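Local coordinates for terminal oxygenase component of carbazole 1,9a-dioxygenase (Nocardioides aromaticivorans, PDB 3GCF) that catalyses the 1,9a-dioxygenation of carbazole at a mononuclear nonheme iron, using electrons that its Rieske [2Fe-2S] cluster receives from a ferredoxin, at the interface of chains A and B. Residues are numbered along the deposited sequence; one frame, centred on the assembly and turned at random. Chains: chain A/B, Terminal oxygenase component of carbazole 1,9a-dioxygenase.

Contact 1: the interface of chains A and B. Residues chain A 179, 182, 344, 347-348, 357-358, 366, 370; chain B 77-79.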
# COMPACT_ATOMS: atom_id res chain seq x y z
N LEU A 179 14.81 4.06 -16.57
CA LEU A 179 14.20 5.36 -16.80
C LEU A 179 15.15 6.45 -16.31
O LEU A 179 15.11 7.58 -16.78
CB LEU A 179 12.85 5.47 -16.07
CG LEU A 179 11.78 4.45 -16.52
CD1 LEU A 179 10.48 4.69 -15.76
CD2 LEU A 179 11.57 4.58 -18.02
N GLU A 182 18.07 6.64 -19.13
CA GLU A 182 17.52 7.28 -20.31
C GLU A 182 17.12 8.74 -20.09
O GLU A 182 16.96 9.49 -21.05
CB GLU A 182 16.34 6.45 -20.83
CG GLU A 182 16.80 5.10 -21.36
CD GLU A 182 15.70 4.31 -22.03
OE1 GLU A 182 14.63 4.89 -22.33
OE2 GLU A 182 15.90 3.10 -22.27
N GLN A 344 7.26 8.58 -15.42
CA GLN A 344 7.32 7.58 -16.49
C GLN A 344 7.14 6.15 -15.97
O GLN A 344 6.87 5.24 -16.75
CB GLN A 344 8.68 7.64 -17.21
CG GLN A 344 9.00 8.96 -17.89
CD GLN A 344 10.43 9.03 -18.41
OE1 GLN A 344 10.82 8.27 -19.30
NE2 GLN A 344 11.23 9.93 -17.85
N PHE A 347 3.74 4.13 -16.99
CA PHE A 347 3.72 3.81 -18.42
C PHE A 347 4.65 2.65 -18.76
O PHE A 347 4.23 1.64 -19.32
CB PHE A 347 4.10 5.05 -19.23
CG PHE A 347 4.09 4.84 -20.72
CD1 PHE A 347 2.94 4.43 -21.38
CD2 PHE A 347 5.24 5.08 -21.48
CE1 PHE A 347 2.91 4.28 -22.77
CE2 PHE A 347 5.23 4.94 -22.87
CZ PHE A 347 4.06 4.53 -23.52
N TYR A 348 5.93 2.81 -18.43
CA TYR A 348 6.94 1.80 -18.72
C TYR A 348 6.90 0.60 -17.77
O TYR A 348 7.10 -0.54 -18.20
CB TYR A 348 8.34 2.42 -18.68
CG TYR A 348 8.67 3.26 -19.90
CD1 TYR A 348 9.12 2.65 -21.08
CD2 TYR A 348 8.50 4.64 -19.89
CE1 TYR A 348 9.39 3.41 -22.22
CE2 TYR A 348 8.76 5.41 -21.02
CZ TYR A 348 9.21 4.79 -22.18
OH TYR A 348 9.47 5.53 -23.30
N GLU A 357 5.87 3.25 -26.64
CA GLU A 357 6.54 4.53 -26.81
C GLU A 357 6.67 4.87 -28.29
O GLU A 357 6.71 3.98 -29.13
CB GLU A 357 7.94 4.48 -26.20
CG GLU A 357 8.81 3.37 -26.79
CD GLU A 357 10.26 3.41 -26.34
OE1 GLU A 357 10.54 4.00 -25.27
OE2 GLU A 357 11.11 2.84 -27.05
N GLN A 358 6.72 6.16 -28.60
CA GLN A 358 6.89 6.60 -29.98
C GLN A 358 8.04 7.60 -29.93
O GLN A 358 7.87 8.75 -29.51
CB GLN A 358 5.60 7.24 -30.50
CG GLN A 358 4.41 6.27 -30.54
CD GLN A 358 3.14 6.87 -31.14
OE1 GLN A 358 3.12 7.26 -32.30
NE2 GLN A 358 2.08 6.94 -30.35
N ILE A 366 19.64 6.96 -27.43
CA ILE A 366 19.12 6.05 -26.42
C ILE A 366 18.94 4.67 -27.04
O ILE A 366 19.18 3.65 -26.40
CB ILE A 366 17.78 6.56 -25.85
CG1 ILE A 366 18.04 7.81 -24.99
CG2 ILE A 366 17.10 5.47 -25.02
CD1 ILE A 366 16.78 8.50 -24.52
N ARG A 370 20.52 1.17 -25.76
CA ARG A 370 19.75 -0.02 -25.44
C ARG A 370 20.32 -1.23 -26.16
O ARG A 370 20.44 -2.31 -25.59
CB ARG A 370 18.29 0.15 -25.85
CG ARG A 370 17.54 1.21 -25.07
CD ARG A 370 16.13 1.34 -25.60
NE ARG A 370 15.33 2.27 -24.81
CZ ARG A 370 14.11 2.68 -25.16
NH1 ARG A 370 13.56 2.25 -26.28
NH2 ARG A 370 13.44 3.52 -24.38
N HIS B 77 4.98 10.43 -26.76
CA HIS B 77 6.42 10.18 -26.75
C HIS B 77 6.82 9.12 -25.71
O HIS B 77 7.08 7.97 -26.07
CB HIS B 77 7.17 11.49 -26.49
CG HIS B 77 8.67 11.36 -26.58
ND1 HIS B 77 9.53 12.23 -25.94
CD2 HIS B 77 9.45 10.48 -27.25
CE1 HIS B 77 10.77 11.89 -26.22
NE2 HIS B 77 10.75 10.83 -27.01
N ARG B 78 6.89 9.51 -24.45
CA ARG B 78 7.26 8.56 -23.40
C ARG B 78 6.12 8.37 -22.40
O ARG B 78 6.34 8.01 -21.24
CB ARG B 78 8.54 9.01 -22.69
CG ARG B 78 9.74 9.16 -23.63
CD ARG B 78 11.03 9.37 -22.84
NE ARG B 78 11.32 8.20 -22.01
CZ ARG B 78 12.31 7.34 -22.24
NH1 ARG B 78 13.13 7.53 -23.27
NH2 ARG B 78 12.46 6.29 -21.45
N GLY B 79 4.90 8.64 -22.85
CA GLY B 79 3.71 8.45 -22.04
C GLY B 79 3.46 9.22 -20.76
O GLY B 79 2.53 8.86 -20.03
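B:Arg78 pushes its guanidinium between A:Glu182 and A:Gln344, and an interchain salt bridge lies at the centre of the contact. B:Arg78 NH2 gives a fairly straight hydrogen bond of 2.7 Å to the carboxylate oxygen A:Glu182 OE1, forming that salt bridge. The oxygen lies in the guanidinium plane, but the carboxylate stands nearly perpendicular to that plane (80°), a turn that does not suit a paired two-oxygen grip; NH1 adds a weak bond to the same OE1. A bend at chi3 (63°) turns the arginine tip out of the line of its chain, bringing NE within reach of A:Gln344, though the bond is bent and tilted from the guanidinium plane. There B:Arg78 NE meets the amide oxygen A:Gln344 OE1 at 2.8 Å, coming from above the carbonyl plane rather than on a lone pair.

A second shell on chain A steadies the acceptor. A:Arg370 grips A:Glu182 side-on, A:Arg370 NE lying 2.7 Å from A:Glu182 OE2, while its NH2 reaches OE1 from the face opposite B:Arg78. A:Arg370 also holds A:Glu357 end-on, A:Arg370 NH1 lying 2.6 Å from A:Glu357 OE2. A:Glu357 OE1 in turn takes the phenol of A:Tyr348 on its anti lone pair, leaving A:Tyr348 OH over the rim of one face of the B:Arg78 guanidinium. The two arginines approach tip to tip, NH2 of A:Arg370 4.1 Å from NH2 of B:Arg78; the carboxylate of A:Glu182, bonded to both, probably offsets their repulsion.

Backbone and apolar contacts flank this network. A:Gln358 N donates to B:His77 O at 3.1 Å. B:Gly79, without a side chain, can lay its CA over the centre of the A:Phe347 ring, 3.7 Å above the plane. A:Leu179 CD2 borders the guanidinium edge.

Because B:His77 belongs to the Cys-X-His half of the Rieske motif, these contacts seat the cluster-binding loop of one subunit against the catalytic domain of its neighbour.

Contact 2: the interface of chains A and B. Residues chain A 179, 183, 186, 192, 340, 344; chain B 78, 80, 97-99.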
# COMPACT_ATOMS: atom_id res chain seq x y z
N LEU A 179 14.81 4.06 -16.57
CA LEU A 179 14.20 5.36 -16.80
C LEU A 179 15.15 6.45 -16.31
O LEU A 179 15.11 7.58 -16.78
CB LEU A 179 12.85 5.47 -16.07
CG LEU A 179 11.78 4.45 -16.52
CD1 LEU A 179 10.48 4.69 -15.76
CD2 LEU A 179 11.57 4.58 -18.02
N ASN A 183 16.95 9.14 -18.84
CA ASN A 183 16.62 10.52 -18.52
C ASN A 183 17.91 11.33 -18.47
O ASN A 183 17.93 12.52 -18.76
CB ASN A 183 15.90 10.60 -17.17
CG ASN A 183 15.97 11.99 -16.54
OD1 ASN A 183 16.72 12.22 -15.60
ND2 ASN A 183 15.19 12.92 -17.08
N ASP A 186 19.57 11.94 -22.45
CA ASP A 186 18.49 12.42 -23.32
C ASP A 186 18.84 13.86 -23.68
O ASP A 186 18.88 14.72 -22.80
CB ASP A 186 17.17 12.36 -22.54
CG ASP A 186 15.98 12.73 -23.39
OD1 ASP A 186 16.04 13.75 -24.10
OD2 ASP A 186 14.96 12.00 -23.32
N MET A 192 12.81 20.89 -19.98
CA MET A 192 12.22 20.98 -18.65
C MET A 192 13.09 21.68 -17.61
O MET A 192 12.60 22.05 -16.54
CB MET A 192 11.85 19.59 -18.13
CG MET A 192 13.02 18.84 -17.48
SD MET A 192 12.55 17.25 -16.74
CE MET A 192 11.60 17.81 -15.33
N ALA A 340 10.58 13.64 -12.96
CA ALA A 340 10.46 13.39 -14.39
C ALA A 340 10.56 11.89 -14.63
O ALA A 340 9.81 11.32 -15.42
CB ALA A 340 11.56 14.12 -15.16
N GLN A 344 7.26 8.58 -15.42
CA GLN A 344 7.32 7.58 -16.49
C GLN A 344 7.14 6.15 -15.97
O GLN A 344 6.87 5.24 -16.75
CB GLN A 344 8.68 7.64 -17.21
CG GLN A 344 9.00 8.96 -17.89
CD GLN A 344 10.43 9.03 -18.41
OE1 GLN A 344 10.82 8.27 -19.30
NE2 GLN A 344 11.23 9.93 -17.85
N ARG B 78 6.89 9.51 -24.45
CA ARG B 78 7.26 8.56 -23.40
C ARG B 78 6.12 8.37 -22.40
O ARG B 78 6.34 8.01 -21.24
CB ARG B 78 8.54 9.01 -22.69
CG ARG B 78 9.74 9.16 -23.63
CD ARG B 78 11.03 9.37 -22.84
NE ARG B 78 11.32 8.20 -22.01
CZ ARG B 78 12.31 7.34 -22.24
NH1 ARG B 78 13.13 7.53 -23.27
NH2 ARG B 78 12.46 6.29 -21.45
N VAL B 80 4.24 10.25 -20.47
CA VAL B 80 4.00 11.00 -19.24
C VAL B 80 2.70 11.80 -19.29
O VAL B 80 2.22 12.18 -20.36
CB VAL B 80 5.15 11.98 -18.92
CG1 VAL B 80 6.46 11.22 -18.75
CG2 VAL B 80 5.26 13.04 -20.02
N TRP B 97 5.55 18.96 -21.02
CA TRP B 97 6.60 19.57 -20.22
C TRP B 97 7.95 18.88 -20.35
O TRP B 97 8.97 19.44 -19.95
CB TRP B 97 6.21 19.54 -18.74
CG TRP B 97 5.86 18.15 -18.25
CD1 TRP B 97 4.61 17.59 -18.20
CD2 TRP B 97 6.77 17.13 -17.83
NE1 TRP B 97 4.69 16.29 -17.77
CE2 TRP B 97 6.00 15.97 -17.53
CE3 TRP B 97 8.16 17.07 -17.67
CZ2 TRP B 97 6.58 14.78 -17.09
CZ3 TRP B 97 8.74 15.88 -17.23
CH2 TRP B 97 7.95 14.75 -16.95
N TYR B 98 7.97 17.67 -20.91
CA TYR B 98 9.22 16.92 -21.00
C TYR B 98 10.13 17.26 -22.18
O TYR B 98 11.26 17.68 -21.97
CB TYR B 98 8.90 15.42 -20.96
CG TYR B 98 9.99 14.55 -20.37
CD1 TYR B 98 11.08 15.11 -19.70
CD2 TYR B 98 9.95 13.16 -20.51
CE1 TYR B 98 12.11 14.31 -19.19
CE2 TYR B 98 10.97 12.35 -20.01
CZ TYR B 98 12.05 12.94 -19.36
OH TYR B 98 13.09 12.13 -18.91
N HIS B 99 9.65 17.06 -23.41
CA HIS B 99 10.45 17.37 -24.60
C HIS B 99 9.73 18.35 -25.52
O HIS B 99 10.11 18.52 -26.68
CB HIS B 99 10.77 16.10 -25.42
CG HIS B 99 11.38 14.99 -24.61
ND1 HIS B 99 10.61 14.07 -23.93
CD2 HIS B 99 12.67 14.66 -24.38
CE1 HIS B 99 11.41 13.21 -23.32
NE2 HIS B 99 12.66 13.55 -23.58
O HOH W 1 13.62 10.14 -24.61
O HOH W 2 13.84 10.53 -20.92
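A:Asp186 OD2 is gripped by B:His99 and by two waters. The imidazole, a cluster ligand of the Rieske Cys-X-X-His motif, meets the carboxylate tip to tip: B:His99 NE2 donates to A:Asp186 OD2 at 2.8 Å, on the syn side but tilted out of the carboxylate plane. With CG anti to the backbone N (chi1 -176°), the aspartate reaches out to the ring's edge, and the two flat groups are only 21° apart. In this family such an aspartate bridges the Rieske histidine of one subunit and the mononuclear iron site of the next, a likely path for electrons. Water 1 lies 2.6 Å from A:Asp186 OD2 and also bonds B:Arg78 NH1, tying a nearby positive group to the carboxylate.

Water 2 links the same oxygen to B:Tyr98, lying 2.7 Å from the phenol oxygen B:Tyr98 OH. Across the interface A:Asn183 ND2 donates to B:Tyr98 OH at 2.9 Å; amide and ring are nearly coplanar, 22° apart, and the amide nitrogen lies at the ring's edge. A tyrosine suits this place because its hydroxyl can accept from the amide while it also bonds the water. A:Gln344 NE2 adds a weak bond to that oxygen, and the 3.1 Å bond from A:Gln344 NE2 to the backbone oxygen A:Ala340 O helps fix the rotation of the amide; the glutamine side chain crosses that of the tyrosine at about a right angle.

Apolar groups fill in around this polar centre. Stretched alongside B:Val80, A:Gln344 touches it through its methylene, A:Gln344 CG lying 3.5 Å from B:Val80 CG1. The small A:Ala340 leaves room for the indole to rest against the helix backbone, A:Ala340 CA lying 3.8 Å from B:Trp97 CH2. A:Met192, flexible and bent at chi3, serves both aromatics: its methyl CE meets B:Trp97 CZ3, and the sulfur A:Met192 SD sits 3.9 Å from B:Tyr98 CE1.

The C-alpha centres of contact 1 and contact 2 lie about 8 Å apart, and the two share A:Leu179, A:Gln344 and B:Arg78. Helices 177-184 and 335-350 of chain A run through both. On chain B, contact 1 uses the loop carrying one Rieske histidine and contact 2 chiefly the loop carrying the other, with B:Arg78 spanning both. The shared arginine and helices thus join the contacts into one continuous patch. Repeated around the trimer, as the homotrimeric hydroxylase family implies, this would place each cluster beside a neighbour's catalytic domain, probably for electron transfer to its iron.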